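Local coordinates for protein diphosphomevalonate decarboxylase, putative (Trypanosoma brucei, PDB 2HKE) that probably catalyses the ATP-dependent decarboxylation of (R)-5-diphosphomevalonate to isopentenyl diphosphate, a precursor of sterols and other isoprenoids, at residues A15-Y19 with I243-S248; P45-K49 with V101-P107; Y264-S269 with F292-A296; L307-M313 with V336-P342; L314-T320 with H351-F356. The protein carries 1 engineered substitution. All blocks are in the same frame, centred on the assembly; numbering follows the deposited sequence.

Contact 1 (A15-Y19 with I243-S248); sequences AFIKY and IAMLES. With SO4 (sulfate ion), chain C.
Phe16, Ile17 and Lys18 meet Glu247 of helix 237-256 at a classic beta bulge, in which Phe16 and Ile17 both face Phe37. The contact joins the N-terminal domain of the decarboxylase to its C-terminal, GHMP-type domain. The tight part surrounds the Glu247 side chain. That chain bends at its second torsion (chi2 -72°), which turns OE1 back onto the loop backbone. Lys18 N meets Glu247 OE1 nearly along the C-O axis, in a bond of 2.8 Å at 165°. Glu247 OE1 also packs 3.6 Å from Ile17 CG2. OE2 is paired with Arg216 and Arg224, so both carboxylate oxygens are held. Glu247 CB presses on Phe16 O at 3.0 Å.

Toward the start of the helix segment the fit is looser. Phe16 CB and Ala244 CB are 4.0 Å apart, and a water gives hydrogen bonds to both Phe16 O and Ala244 O. The partly exposed Tyr19 turns away from the helix. Tyr19 OH donates to sulfate O4 at 2.6 Å; the ion probably comes from the crystallisation liquor. The buried Lys18 NZ forms a salt bridge with Asp293 and reaches back to Ala15 O at 2.8 Å, tilted 22° from the carbonyl plane.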
# COMPACT_ATOMS: atom_id res chain seq x y z
N ALA A 15 2.12 2.62 3.43
CA ALA A 15 3.20 2.80 4.38
C ALA A 15 3.28 4.25 4.83
O ALA A 15 3.34 5.15 3.98
CB ALA A 15 4.53 2.44 3.80
N PHE A 16 3.28 4.47 6.14
CA PHE A 16 3.62 5.82 6.67
C PHE A 16 5.08 5.91 7.11
O PHE A 16 5.60 7.03 7.18
CB PHE A 16 2.64 6.26 7.74
CG PHE A 16 2.47 5.27 8.82
CD1 PHE A 16 3.30 5.31 9.90
CD2 PHE A 16 1.49 4.30 8.77
CE1 PHE A 16 3.21 4.40 10.92
CE2 PHE A 16 1.41 3.35 9.82
CZ PHE A 16 2.25 3.44 10.88
N ILE A 17 5.70 4.77 7.45
CA ILE A 17 7.13 4.64 7.60
C ILE A 17 7.58 3.80 6.43
O ILE A 17 7.16 2.65 6.23
CB ILE A 17 7.59 4.12 8.98
CG1 ILE A 17 7.24 5.19 10.05
CG2 ILE A 17 9.14 3.81 8.93
CD1 ILE A 17 7.37 4.67 11.45
N LYS A 18 8.35 4.43 5.57
CA LYS A 18 8.60 3.90 4.24
C LYS A 18 9.57 2.74 4.06
O LYS A 18 10.65 2.72 4.64
CB LYS A 18 9.04 5.04 3.35
CG LYS A 18 8.09 6.26 3.35
CD LYS A 18 6.76 5.87 2.75
CE LYS A 18 5.83 7.07 2.55
NZ LYS A 18 4.50 6.67 1.92
N TYR A 19 9.19 1.81 3.17
CA TYR A 19 10.08 0.82 2.62
C TYR A 19 10.76 1.47 1.39
O TYR A 19 10.10 1.83 0.45
CB TYR A 19 9.27 -0.40 2.21
CG TYR A 19 9.90 -1.37 1.21
CD1 TYR A 19 11.20 -1.83 1.38
CD2 TYR A 19 9.16 -1.86 0.13
CE1 TYR A 19 11.76 -2.72 0.48
CE2 TYR A 19 9.69 -2.78 -0.76
CZ TYR A 19 10.98 -3.18 -0.61
OH TYR A 19 11.49 -4.09 -1.47
N ILE A 243 4.85 12.34 11.94
CA ILE A 243 5.75 11.27 11.46
C ILE A 243 5.44 10.97 10.01
O ILE A 243 6.34 10.83 9.18
CB ILE A 243 5.64 9.97 12.31
CG1 ILE A 243 6.19 10.22 13.69
CG2 ILE A 243 6.27 8.72 11.59
CD1 ILE A 243 7.70 10.52 13.69
N ALA A 244 4.15 10.81 9.69
CA ALA A 244 3.81 10.44 8.31
C ALA A 244 4.30 11.49 7.28
O ALA A 244 4.79 11.17 6.18
CB ALA A 244 2.32 10.21 8.19
N MET A 245 4.16 12.78 7.62
CA MET A 245 4.57 13.84 6.71
C MET A 245 6.10 13.95 6.66
O MET A 245 6.66 14.23 5.61
CB MET A 245 3.96 15.18 7.13
CG MET A 245 2.45 15.18 6.82
SD MET A 245 1.54 16.67 7.12
CE MET A 245 1.42 16.66 8.90
N LEU A 246 6.77 13.71 7.77
CA LEU A 246 8.25 13.71 7.77
C LEU A 246 8.77 12.60 6.90
O LEU A 246 9.67 12.79 6.12
CB LEU A 246 8.79 13.51 9.17
CG LEU A 246 8.69 14.71 10.09
CD1 LEU A 246 8.99 14.27 11.55
CD2 LEU A 246 9.64 15.80 9.62
N GLU A 247 8.16 11.44 6.99
CA GLU A 247 8.58 10.29 6.21
C GLU A 247 8.34 10.51 4.73
O GLU A 247 9.19 10.20 3.88
CB GLU A 247 7.81 9.06 6.69
CG GLU A 247 8.44 8.38 7.89
CD GLU A 247 9.71 7.65 7.52
OE1 GLU A 247 9.63 6.66 6.74
OE2 GLU A 247 10.81 8.10 7.95
N SER A 248 7.18 11.05 4.40
CA SER A 248 6.86 11.36 3.02
C SER A 248 7.82 12.37 2.45
O SER A 248 8.34 12.20 1.34
CB SER A 248 5.45 11.93 2.96
OG SER A 248 5.07 12.21 1.62
S SO4 C . 9.62 -4.69 -4.48
O1 SO4 C . 10.87 -4.66 -5.20
O2 SO4 C . 9.11 -3.35 -4.31
O3 SO4 C . 8.63 -5.46 -5.22
O4 SO4 C . 9.83 -5.27 -3.15
O HOH W 1 4.57 8.73 5.33

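Contact 2 (P45-K49 with V101-P107); sequences PFRSK and VSENNFP
Phe46 holds CG beside its own backbone N (chi1 -53°), which sets its ring between two prolines: Pro45 CG lies over one face, and Pro107 CD over the other, 3.6 Å from the Phe46 ring centroid. Asn105 places CG between its N and carbonyl carbon (chi1 66°), and this sends the amide across to the 45-49 segment. The amide then bonds the opposite backbone twice. Asn105 OD1 accepts from Arg47 N at 2.8 Å in the carbonyl plane, and Asn105 ND2 donates to Pro45 O at 3.0 Å. Phe46 CB makes a CH-pi contact with the Phe106 ring, 3.5 Å from its centroid. The Asn105 amide lies over one face of the Arg47 guanidinium, near its rim, with the planes 35° apart. Arg47 NE pairs with Glu9, and a water links NH1 to Glu103 OE2. Beyond, Lys49 N to Glu103 O and Glu103 N to Lys49 O are both 2.8 Å, a hydrogen-bonded antiparallel pair. Asn104 OD1 accepts from Phe106 N, an Asx turn that ends strand 97-104 in the large mixed sheet of the N-terminal domain.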
# COMPACT_ATOMS: atom_id res chain seq x y z
N PRO A 45 -14.21 -0.15 -2.02
CA PRO A 45 -14.70 -0.86 -3.21
C PRO A 45 -13.65 -1.60 -4.02
O PRO A 45 -14.03 -2.50 -4.76
CB PRO A 45 -15.33 0.26 -4.05
CG PRO A 45 -14.50 1.50 -3.65
CD PRO A 45 -14.06 1.30 -2.25
N PHE A 46 -12.36 -1.25 -3.87
CA PHE A 46 -11.30 -1.79 -4.72
C PHE A 46 -10.40 -2.80 -3.99
O PHE A 46 -10.00 -2.57 -2.84
CB PHE A 46 -10.42 -0.67 -5.28
CG PHE A 46 -11.21 0.42 -5.97
CD1 PHE A 46 -12.15 0.11 -6.93
CD2 PHE A 46 -11.04 1.75 -5.61
CE1 PHE A 46 -12.90 1.11 -7.54
CE2 PHE A 46 -11.77 2.74 -6.22
CZ PHE A 46 -12.67 2.44 -7.18
N ARG A 47 -10.05 -3.86 -4.71
CA ARG A 47 -9.26 -4.96 -4.15
C ARG A 47 -8.66 -5.79 -5.29
O ARG A 47 -9.06 -5.66 -6.46
CB ARG A 47 -10.13 -5.83 -3.23
CG ARG A 47 -11.11 -6.78 -3.93
CD ARG A 47 -12.20 -6.07 -4.73
NE ARG A 47 -13.00 -7.00 -5.56
CZ ARG A 47 -12.66 -7.48 -6.77
NH1 ARG A 47 -11.50 -7.20 -7.35
NH2 ARG A 47 -13.50 -8.30 -7.40
N SER A 48 -7.69 -6.66 -4.95
CA SER A 48 -7.25 -7.69 -5.86
C SER A 48 -7.88 -9.00 -5.46
O SER A 48 -8.17 -9.25 -4.30
CB SER A 48 -5.74 -7.88 -5.93
OG SER A 48 -5.11 -6.66 -6.18
N LYS A 49 -8.07 -9.85 -6.46
CA LYS A 49 -8.69 -11.13 -6.27
C LYS A 49 -7.87 -12.14 -7.05
O LYS A 49 -7.49 -11.88 -8.20
CB LYS A 49 -10.11 -11.06 -6.79
CG LYS A 49 -10.87 -12.37 -6.77
CD LYS A 49 -12.38 -12.01 -6.89
CE LYS A 49 -13.23 -13.14 -7.24
NZ LYS A 49 -14.63 -12.62 -7.56
N VAL A 101 -5.23 -17.44 -11.46
CA VAL A 101 -5.98 -16.44 -12.21
C VAL A 101 -6.16 -15.26 -11.29
O VAL A 101 -6.71 -15.41 -10.20
CB VAL A 101 -7.35 -17.01 -12.66
CG1 VAL A 101 -8.20 -15.93 -13.33
CG2 VAL A 101 -7.17 -18.24 -13.56
N SER A 102 -5.63 -14.11 -11.70
CA SER A 102 -5.59 -12.96 -10.83
C SER A 102 -6.21 -11.76 -11.53
O SER A 102 -5.99 -11.57 -12.73
CB SER A 102 -4.15 -12.65 -10.47
OG SER A 102 -3.65 -13.73 -9.73
N GLU A 103 -6.97 -10.97 -10.80
CA GLU A 103 -7.39 -9.67 -11.33
C GLU A 103 -7.52 -8.62 -10.23
O GLU A 103 -7.40 -8.93 -9.03
CB GLU A 103 -8.74 -9.83 -12.03
CG GLU A 103 -9.87 -9.98 -11.07
CD GLU A 103 -11.19 -10.33 -11.72
OE1 GLU A 103 -11.20 -10.93 -12.83
OE2 GLU A 103 -12.22 -10.04 -11.08
N ASN A 104 -7.84 -7.39 -10.62
CA ASN A 104 -8.22 -6.37 -9.65
C ASN A 104 -9.17 -5.40 -10.31
O ASN A 104 -9.26 -5.39 -11.53
CB ASN A 104 -6.97 -5.65 -9.09
CG ASN A 104 -6.41 -4.61 -10.04
OD1 ASN A 104 -7.03 -3.57 -10.24
ND2 ASN A 104 -5.26 -4.88 -10.62
N ASN A 105 -9.88 -4.63 -9.51
CA ASN A 105 -10.86 -3.66 -10.03
C ASN A 105 -10.47 -2.21 -9.75
O ASN A 105 -11.32 -1.34 -9.70
CB ASN A 105 -12.24 -3.97 -9.47
CG ASN A 105 -12.34 -3.74 -7.98
OD1 ASN A 105 -11.33 -3.68 -7.25
ND2 ASN A 105 -13.58 -3.58 -7.50
N PHE A 106 -9.19 -1.94 -9.55
CA PHE A 106 -8.77 -0.58 -9.33
C PHE A 106 -8.92 0.14 -10.65
O PHE A 106 -8.59 -0.42 -11.71
CB PHE A 106 -7.32 -0.49 -8.86
CG PHE A 106 -7.15 -0.86 -7.41
CD1 PHE A 106 -6.85 -2.14 -7.04
CD2 PHE A 106 -7.31 0.11 -6.42
CE1 PHE A 106 -6.71 -2.50 -5.69
CE2 PHE A 106 -7.16 -0.22 -5.07
CZ PHE A 106 -6.88 -1.53 -4.71
N PRO A 107 -9.41 1.39 -10.60
CA PRO A 107 -9.50 2.16 -11.84
C PRO A 107 -8.17 2.17 -12.57
O PRO A 107 -7.11 2.34 -11.97
CB PRO A 107 -9.83 3.57 -11.34
CG PRO A 107 -10.55 3.33 -10.10
CD PRO A 107 -9.89 2.15 -9.44
O HOH W 2 -11.90 -7.71 -9.90
O HOH W 3 -3.64 -6.99 -8.49

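Contact 3 (Y264-S269 with F292-A296); sequences YATEDS and FDAGA
The Tyr264 ring has the backbone of Ala294 across one face, with the Ala294 carbonyl O 3.7 Å above the plane and displaced toward the rim. Ala294 CA comes within 3.4 Å of Tyr264 CD2, and its CB lies near CE2. Gly295 N approaches the Tyr264 side chain at CB. The ring's hydroxyl is bound to Val197 O. The second flat group, Phe292, has Ala296 C in plane at its edge, and Phe292 CE2 packs against Ser269 CB at 3.4 Å. Ser269 meets both Phe292 and Ala296. Ser269 OG sits beside its backbone N (chi1 -55°) and donates to Ala296 O at 2.9 Å, in the carbonyl plane and on a lone pair. That OG also accepts from Thr266 N, while Ser269 N bonds to Thr266 OG1 at 3.2 Å. Thr266 and Ser269 thus make a capping box at the start of helix 267-283. The contact sets this N terminus against the loop between strands 288-291 and 298-303, with Gln252 of helix 237-256 touching Ala265 and Phe292.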
# COMPACT_ATOMS: atom_id res chain seq x y z
N TYR A 264 8.80 11.28 -8.79
CA TYR A 264 7.48 10.74 -8.95
C TYR A 264 6.39 11.80 -8.71
O TYR A 264 5.26 11.59 -9.10
CB TYR A 264 7.30 9.59 -7.95
CG TYR A 264 8.23 8.44 -8.18
CD1 TYR A 264 8.28 7.78 -9.40
CD2 TYR A 264 9.02 7.96 -7.14
CE1 TYR A 264 9.14 6.67 -9.58
CE2 TYR A 264 9.86 6.87 -7.32
CZ TYR A 264 9.89 6.20 -8.53
OH TYR A 264 10.75 5.12 -8.65
N ALA A 265 6.73 12.85 -7.99
CA ALA A 265 5.77 13.91 -7.65
C ALA A 265 5.61 14.87 -8.82
O ALA A 265 6.54 15.08 -9.59
CB ALA A 265 6.25 14.64 -6.48
N THR A 266 4.40 15.42 -8.95
CA THR A 266 4.11 16.48 -9.91
C THR A 266 3.85 17.76 -9.15
O THR A 266 3.81 17.77 -7.92
CB THR A 266 2.86 16.14 -10.67
OG1 THR A 266 1.74 16.13 -9.76
CG2 THR A 266 2.99 14.79 -11.41
N GLU A 267 3.58 18.84 -9.86
CA GLU A 267 3.29 20.08 -9.12
C GLU A 267 1.95 19.97 -8.40
O GLU A 267 1.69 20.72 -7.45
CB GLU A 267 3.29 21.27 -10.04
CG GLU A 267 4.73 21.70 -10.51
CD GLU A 267 5.63 22.18 -9.39
OE1 GLU A 267 5.13 22.76 -8.38
OE2 GLU A 267 6.89 21.96 -9.49
N ASP A 268 1.05 19.14 -8.90
CA ASP A 268 -0.21 18.87 -8.16
C ASP A 268 0.10 18.22 -6.81
O ASP A 268 -0.47 18.63 -5.79
CB ASP A 268 -1.13 17.96 -8.94
CG ASP A 268 -1.82 18.63 -10.09
OD1 ASP A 268 -1.90 19.86 -10.14
OD2 ASP A 268 -2.28 17.89 -10.96
N SER A 269 0.99 17.23 -6.81
CA SER A 269 1.50 16.66 -5.55
C SER A 269 1.99 17.72 -4.58
O SER A 269 1.63 17.74 -3.40
CB SER A 269 2.64 15.67 -5.81
OG SER A 269 2.24 14.68 -6.72
N PHE A 292 2.95 10.45 0.29
CA PHE A 292 3.15 9.97 -1.05
C PHE A 292 4.03 8.74 -1.00
O PHE A 292 4.95 8.68 -0.20
CB PHE A 292 3.84 11.06 -1.93
CG PHE A 292 3.01 12.31 -2.07
CD1 PHE A 292 2.97 13.22 -1.04
CD2 PHE A 292 2.23 12.55 -3.20
CE1 PHE A 292 2.22 14.37 -1.12
CE2 PHE A 292 1.46 13.67 -3.28
CZ PHE A 292 1.43 14.58 -2.24
N ASP A 293 3.76 7.78 -1.88
CA ASP A 293 4.52 6.51 -1.94
C ASP A 293 5.06 6.21 -3.36
O ASP A 293 4.61 5.31 -4.04
CB ASP A 293 3.61 5.38 -1.44
CG ASP A 293 4.36 4.29 -0.62
OD1 ASP A 293 5.17 4.60 0.29
OD2 ASP A 293 4.17 3.08 -0.93
N ALA A 294 6.06 6.93 -3.82
CA ALA A 294 6.66 6.55 -5.14
C ALA A 294 5.68 6.75 -6.29
O ALA A 294 5.60 5.97 -7.26
CB ALA A 294 7.25 5.09 -5.17
N GLY A 295 4.92 7.83 -6.18
CA GLY A 295 3.92 8.16 -7.17
C GLY A 295 3.44 9.55 -6.85
O GLY A 295 3.89 10.16 -5.88
N ALA A 296 2.51 10.04 -7.67
CA ALA A 296 2.00 11.38 -7.53
C ALA A 296 0.78 11.44 -6.60
O ALA A 296 0.43 12.51 -6.15
CB ALA A 296 1.60 11.95 -8.90

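Contact 4 (L307-M313 with V336-P342); sequences LPEAVAM and VKVVSLP
Val336, Val339 and Leu341 press their methyl groups into the side of helix 307-317. Most of the contact is apolar packing, and the two segments share no hydrogen bond. Val336 splits its branches. Val336 CG1 meets Val311 CG1 at 3.7 Å, while Val336 CG2 reaches Leu307 CD2 at 4.0 Å. Val339 does much the same against Pro308 and Ala312. With Val339 CG1 anti to the backbone N (chi1 173°), that methyl lies 3.6 Å from Ala312 CB, and Val339 CG2 rests 3.5 Å from Pro308 CB. Leu341 sets both methyls on the helix backbone: Leu341 CD1 is 3.8 Å from Met313 N, and Leu341 CD2 is 3.8 Å from Ala312 O. Its CD1 also touches Ala312 CB, so that small side chain is shared by Val339 and Leu341. Glu309 crosses Leu341 at about a right angle, and Glu309 CG is 4.1 Å from Leu341 CD1.

The polar part is slight. The Glu309 carboxylate finds its partners outside the two segments, in Tyr279 and Lys283. Toward the sheet, Leu307 and Val311 touch Met186, and Val336 touches Phe327. Helix 307-317 thus packs beside the end of helix 330-338 and the turn after it, on the mixed five-stranded sheet of the C-terminal, GHMP-type alpha/beta domain.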
# COMPACT_ATOMS: atom_id res chain seq x y z
N LEU A 307 -13.05 14.82 8.90
CA LEU A 307 -12.94 14.46 7.50
C LEU A 307 -13.84 15.35 6.63
O LEU A 307 -13.41 15.76 5.57
CB LEU A 307 -13.21 12.98 7.28
CG LEU A 307 -13.04 12.45 5.84
CD1 LEU A 307 -12.55 10.98 5.83
CD2 LEU A 307 -14.24 12.66 4.91
N PRO A 308 -15.12 15.56 7.00
CA PRO A 308 -15.97 16.37 6.11
C PRO A 308 -15.42 17.74 5.81
O PRO A 308 -15.42 18.13 4.61
CB PRO A 308 -17.31 16.43 6.86
CG PRO A 308 -17.30 15.02 7.53
CD PRO A 308 -15.93 15.05 8.12
N GLU A 309 -14.92 18.44 6.83
CA GLU A 309 -14.34 19.76 6.59
C GLU A 309 -13.13 19.65 5.72
O GLU A 309 -12.95 20.47 4.81
CB GLU A 309 -13.93 20.48 7.87
CG GLU A 309 -13.55 21.96 7.66
CD GLU A 309 -13.18 22.66 8.93
OE1 GLU A 309 -11.99 22.52 9.35
OE2 GLU A 309 -14.07 23.32 9.51
N ALA A 310 -12.29 18.66 6.01
CA ALA A 310 -11.07 18.47 5.22
C ALA A 310 -11.39 18.26 3.73
O ALA A 310 -10.76 18.87 2.86
CB ALA A 310 -10.20 17.29 5.84
N VAL A 311 -12.36 17.41 3.43
CA VAL A 311 -12.74 17.12 2.08
C VAL A 311 -13.39 18.35 1.42
O VAL A 311 -13.07 18.67 0.26
CB VAL A 311 -13.61 15.88 1.99
CG1 VAL A 311 -14.13 15.70 0.56
CG2 VAL A 311 -12.86 14.65 2.50
N ALA A 312 -14.22 19.08 2.17
CA ALA A 312 -14.79 20.36 1.68
C ALA A 312 -13.67 21.34 1.30
O ALA A 312 -13.75 22.03 0.25
CB ALA A 312 -15.71 21.02 2.74
N MET A 313 -12.66 21.42 2.15
CA MET A 313 -11.50 22.31 1.92
C MET A 313 -10.80 21.88 0.66
O MET A 313 -10.50 22.71 -0.21
CB MET A 313 -10.58 22.27 3.14
CG MET A 313 -9.33 23.10 3.01
SD MET A 313 -7.97 22.23 2.19
CE MET A 313 -7.62 20.78 3.26
N VAL A 336 -20.05 15.02 4.06
CA VAL A 336 -19.26 15.94 3.22
C VAL A 336 -20.19 16.88 2.44
O VAL A 336 -19.95 18.08 2.33
CB VAL A 336 -18.36 15.15 2.20
CG1 VAL A 336 -17.72 16.14 1.23
CG2 VAL A 336 -17.28 14.36 2.93
N LYS A 337 -21.29 16.33 1.94
CA LYS A 337 -22.17 17.09 1.07
C LYS A 337 -22.88 18.24 1.75
O LYS A 337 -23.33 19.14 1.08
CB LYS A 337 -23.19 16.16 0.42
CG LYS A 337 -22.52 15.16 -0.49
CD LYS A 337 -23.49 14.41 -1.42
CE LYS A 337 -22.75 13.40 -2.22
NZ LYS A 337 -23.68 12.58 -3.00
N VAL A 338 -23.03 18.21 3.07
CA VAL A 338 -23.73 19.28 3.75
C VAL A 338 -22.80 20.29 4.43
O VAL A 338 -23.28 21.25 5.04
CB VAL A 338 -24.74 18.72 4.76
CG1 VAL A 338 -25.67 17.72 4.05
CG2 VAL A 338 -24.05 18.10 5.98
N VAL A 339 -21.47 20.08 4.36
CA VAL A 339 -20.56 21.03 4.99
C VAL A 339 -20.72 22.42 4.39
O VAL A 339 -20.75 22.57 3.17
CB VAL A 339 -19.08 20.60 4.84
CG1 VAL A 339 -18.08 21.69 5.35
CG2 VAL A 339 -18.87 19.32 5.58
N SER A 340 -20.78 23.43 5.26
CA SER A 340 -20.67 24.79 4.87
C SER A 340 -19.25 25.25 5.22
O SER A 340 -18.96 25.54 6.36
CB SER A 340 -21.69 25.66 5.59
OG SER A 340 -21.68 26.94 5.01
N LEU A 341 -18.37 25.28 4.24
CA LEU A 341 -16.95 25.51 4.52
C LEU A 341 -16.73 26.97 4.90
O LEU A 341 -17.14 27.85 4.16
CB LEU A 341 -16.09 25.22 3.31
CG LEU A 341 -14.57 25.32 3.50
CD1 LEU A 341 -14.18 24.19 4.31
CD2 LEU A 341 -13.80 25.35 2.18
N PRO A 342 -16.12 27.21 6.04
CA PRO A 342 -15.73 28.57 6.41
C PRO A 342 -14.83 29.24 5.40
O PRO A 342 -13.94 28.60 4.82
CB PRO A 342 -14.96 28.37 7.69
CG PRO A 342 -15.51 27.10 8.26
CD PRO A 342 -15.82 26.24 7.09

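Contact 5 (L314-T320 with H351-F356); sequences LMEHFPT and HPKKPF
Phe318 and Phe356 lie with their rings nearly parallel, planes 20° apart, but slid so that they barely overlap. Their centroids are 5.0 Å apart. The offset brings Phe318 CB over the face of the Phe356 ring, 3.8 Å from its centroid, in a CH-pi contact. Met315 folds its bent chain back, and Met315 CE reaches Phe356 CE2 at 3.5 Å. Leu314 CB comes to the edge of the same ring. At the far end of the ring, Phe318 CZ meets His351 CD2 at 3.9 Å, with the two ring planes oblique at 42°.

Phe318, His351 and Phe356 form an aromatic cluster. Phe318 comes from the 314-320 segment, and the other two rings come from the segment leading into strand 358-363. Asp268 of helix 267-283 binds both His351 NE2 and Lys354 NZ. At the other end of the segment, Thr320 OG1 accepts from Phe356 N at 2.9 Å and donates to Phe318 O at 2.7 Å, lying 38° out of that carbonyl plane. Lys353 runs extended past the last residues of 314-317, and Lys353 CE is 3.4 Å from Glu316 O. A water bridges His317 O and His351 O, giving a hydrogen bond to each.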
# COMPACT_ATOMS: atom_id res chain seq x y z
N LEU A 314 -10.53 20.58 0.51
CA LEU A 314 -9.93 20.09 -0.76
C LEU A 314 -10.70 20.49 -2.02
O LEU A 314 -10.09 20.82 -3.02
CB LEU A 314 -9.75 18.56 -0.75
CG LEU A 314 -8.79 17.99 0.31
CD1 LEU A 314 -8.69 16.46 0.22
CD2 LEU A 314 -7.39 18.67 0.22
N MET A 315 -12.04 20.40 -1.97
CA MET A 315 -12.90 20.67 -3.15
C MET A 315 -12.90 22.12 -3.58
O MET A 315 -13.25 22.43 -4.72
CB MET A 315 -14.30 20.24 -2.87
CG MET A 315 -14.46 18.71 -2.74
SD MET A 315 -13.92 17.75 -4.13
CE MET A 315 -12.20 17.33 -3.78
N GLU A 316 -12.57 23.01 -2.66
CA GLU A 316 -12.42 24.40 -3.00
C GLU A 316 -11.21 24.62 -3.90
O GLU A 316 -11.17 25.55 -4.66
CB GLU A 316 -12.33 25.20 -1.74
CG GLU A 316 -13.64 25.19 -1.07
CD GLU A 316 -14.68 26.09 -1.74
OE1 GLU A 316 -14.29 27.10 -2.40
OE2 GLU A 316 -15.87 25.78 -1.57
N HIS A 317 -10.21 23.76 -3.79
CA HIS A 317 -8.94 23.93 -4.49
C HIS A 317 -8.81 22.94 -5.63
O HIS A 317 -8.15 23.22 -6.65
CB HIS A 317 -7.79 23.73 -3.48
CG HIS A 317 -7.80 24.73 -2.37
ND1 HIS A 317 -8.58 24.59 -1.25
CD2 HIS A 317 -7.14 25.88 -2.21
CE1 HIS A 317 -8.40 25.62 -0.45
NE2 HIS A 317 -7.53 26.43 -1.02
N PHE A 318 -9.36 21.76 -5.43
CA PHE A 318 -9.37 20.70 -6.47
C PHE A 318 -10.80 20.20 -6.67
O PHE A 318 -11.14 19.10 -6.28
CB PHE A 318 -8.48 19.54 -6.04
CG PHE A 318 -7.02 19.87 -5.98
CD1 PHE A 318 -6.45 20.33 -4.81
CD2 PHE A 318 -6.23 19.73 -7.11
CE1 PHE A 318 -5.08 20.65 -4.78
CE2 PHE A 318 -4.87 20.02 -7.08
CZ PHE A 318 -4.30 20.47 -5.90
N PRO A 319 -11.67 21.03 -7.31
CA PRO A 319 -13.08 20.70 -7.40
C PRO A 319 -13.27 19.45 -8.19
O PRO A 319 -12.88 19.38 -9.37
CB PRO A 319 -13.69 21.92 -8.11
CG PRO A 319 -12.65 22.97 -7.98
CD PRO A 319 -11.36 22.32 -7.95
N THR A 320 -13.86 18.46 -7.54
CA THR A 320 -13.98 17.13 -8.08
C THR A 320 -15.44 16.67 -7.99
O THR A 320 -16.04 16.69 -6.91
CB THR A 320 -13.11 16.14 -7.30
OG1 THR A 320 -11.75 16.62 -7.25
CG2 THR A 320 -13.21 14.71 -7.92
N HIS A 351 -2.87 27.78 -6.79
CA HIS A 351 -2.63 26.67 -7.72
C HIS A 351 -3.83 26.58 -8.64
O HIS A 351 -4.98 26.81 -8.19
CB HIS A 351 -2.44 25.34 -6.96
CG HIS A 351 -2.02 24.19 -7.82
ND1 HIS A 351 -0.73 24.06 -8.28
CD2 HIS A 351 -2.69 23.10 -8.27
CE1 HIS A 351 -0.63 22.95 -9.00
NE2 HIS A 351 -1.80 22.35 -9.00
N PRO A 352 -3.62 26.25 -9.92
CA PRO A 352 -4.77 26.06 -10.80
C PRO A 352 -5.80 25.02 -10.32
O PRO A 352 -5.41 23.91 -9.90
CB PRO A 352 -4.13 25.55 -12.09
CG PRO A 352 -2.78 26.12 -12.04
CD PRO A 352 -2.35 26.04 -10.64
N LYS A 353 -7.08 25.38 -10.39
CA LYS A 353 -8.13 24.44 -9.99
C LYS A 353 -8.29 23.35 -11.04
O LYS A 353 -8.41 23.62 -12.26
CB LYS A 353 -9.45 25.14 -9.72
CG LYS A 353 -9.38 26.11 -8.55
CD LYS A 353 -10.73 26.73 -8.32
CE LYS A 353 -10.69 27.73 -7.24
NZ LYS A 353 -12.06 28.16 -6.88
N LYS A 354 -8.31 22.11 -10.57
CA LYS A 354 -8.59 20.96 -11.40
C LYS A 354 -9.12 19.84 -10.52
O LYS A 354 -8.88 19.83 -9.32
CB LYS A 354 -7.34 20.50 -12.14
CG LYS A 354 -6.24 19.98 -11.18
CD LYS A 354 -4.95 19.71 -11.85
CE LYS A 354 -4.16 20.97 -12.13
NZ LYS A 354 -2.96 20.51 -12.88
N PRO A 355 -9.87 18.92 -11.10
CA PRO A 355 -10.36 17.80 -10.29
C PRO A 355 -9.24 16.80 -9.98
O PRO A 355 -8.28 16.65 -10.75
CB PRO A 355 -11.38 17.13 -11.20
CG PRO A 355 -10.96 17.49 -12.57
CD PRO A 355 -10.32 18.83 -12.50
N PHE A 356 -9.37 16.10 -8.86
CA PHE A 356 -8.66 14.82 -8.71
C PHE A 356 -9.17 13.86 -9.77
O PHE A 356 -10.32 13.98 -10.26
CB PHE A 356 -8.89 14.20 -7.33
CG PHE A 356 -8.50 15.09 -6.17
CD1 PHE A 356 -7.29 15.78 -6.16
CD2 PHE A 356 -9.32 15.16 -5.05
CE1 PHE A 356 -6.93 16.59 -5.09
CE2 PHE A 356 -8.95 16.02 -3.95
CZ PHE A 356 -7.75 16.68 -3.99
O HOH W 4 -6.49 25.38 -6.23

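How the contacts relate
From the N terminus, contact 1 opens first and closes the longest loop, bringing the turn after strand 5-15 to helix 237-256. Contact 2 is nested inside it and pairs two strands of the N-terminal domain, about 26 Å away between centres. The later contacts all lie in the C-terminal domain. Contact 3 closes a shorter loop over helix 267-283 and strand 288-291, and touches contact 1 through Lys18 with Asp293, and Ser248 with Phe292. Contacts 4 and 5 cross: both start on helix 307-317, and 336-342 returns before 351-356. They meet where Leu341 packs on Glu316. Contact 5 also reaches contact 3 through Asp268.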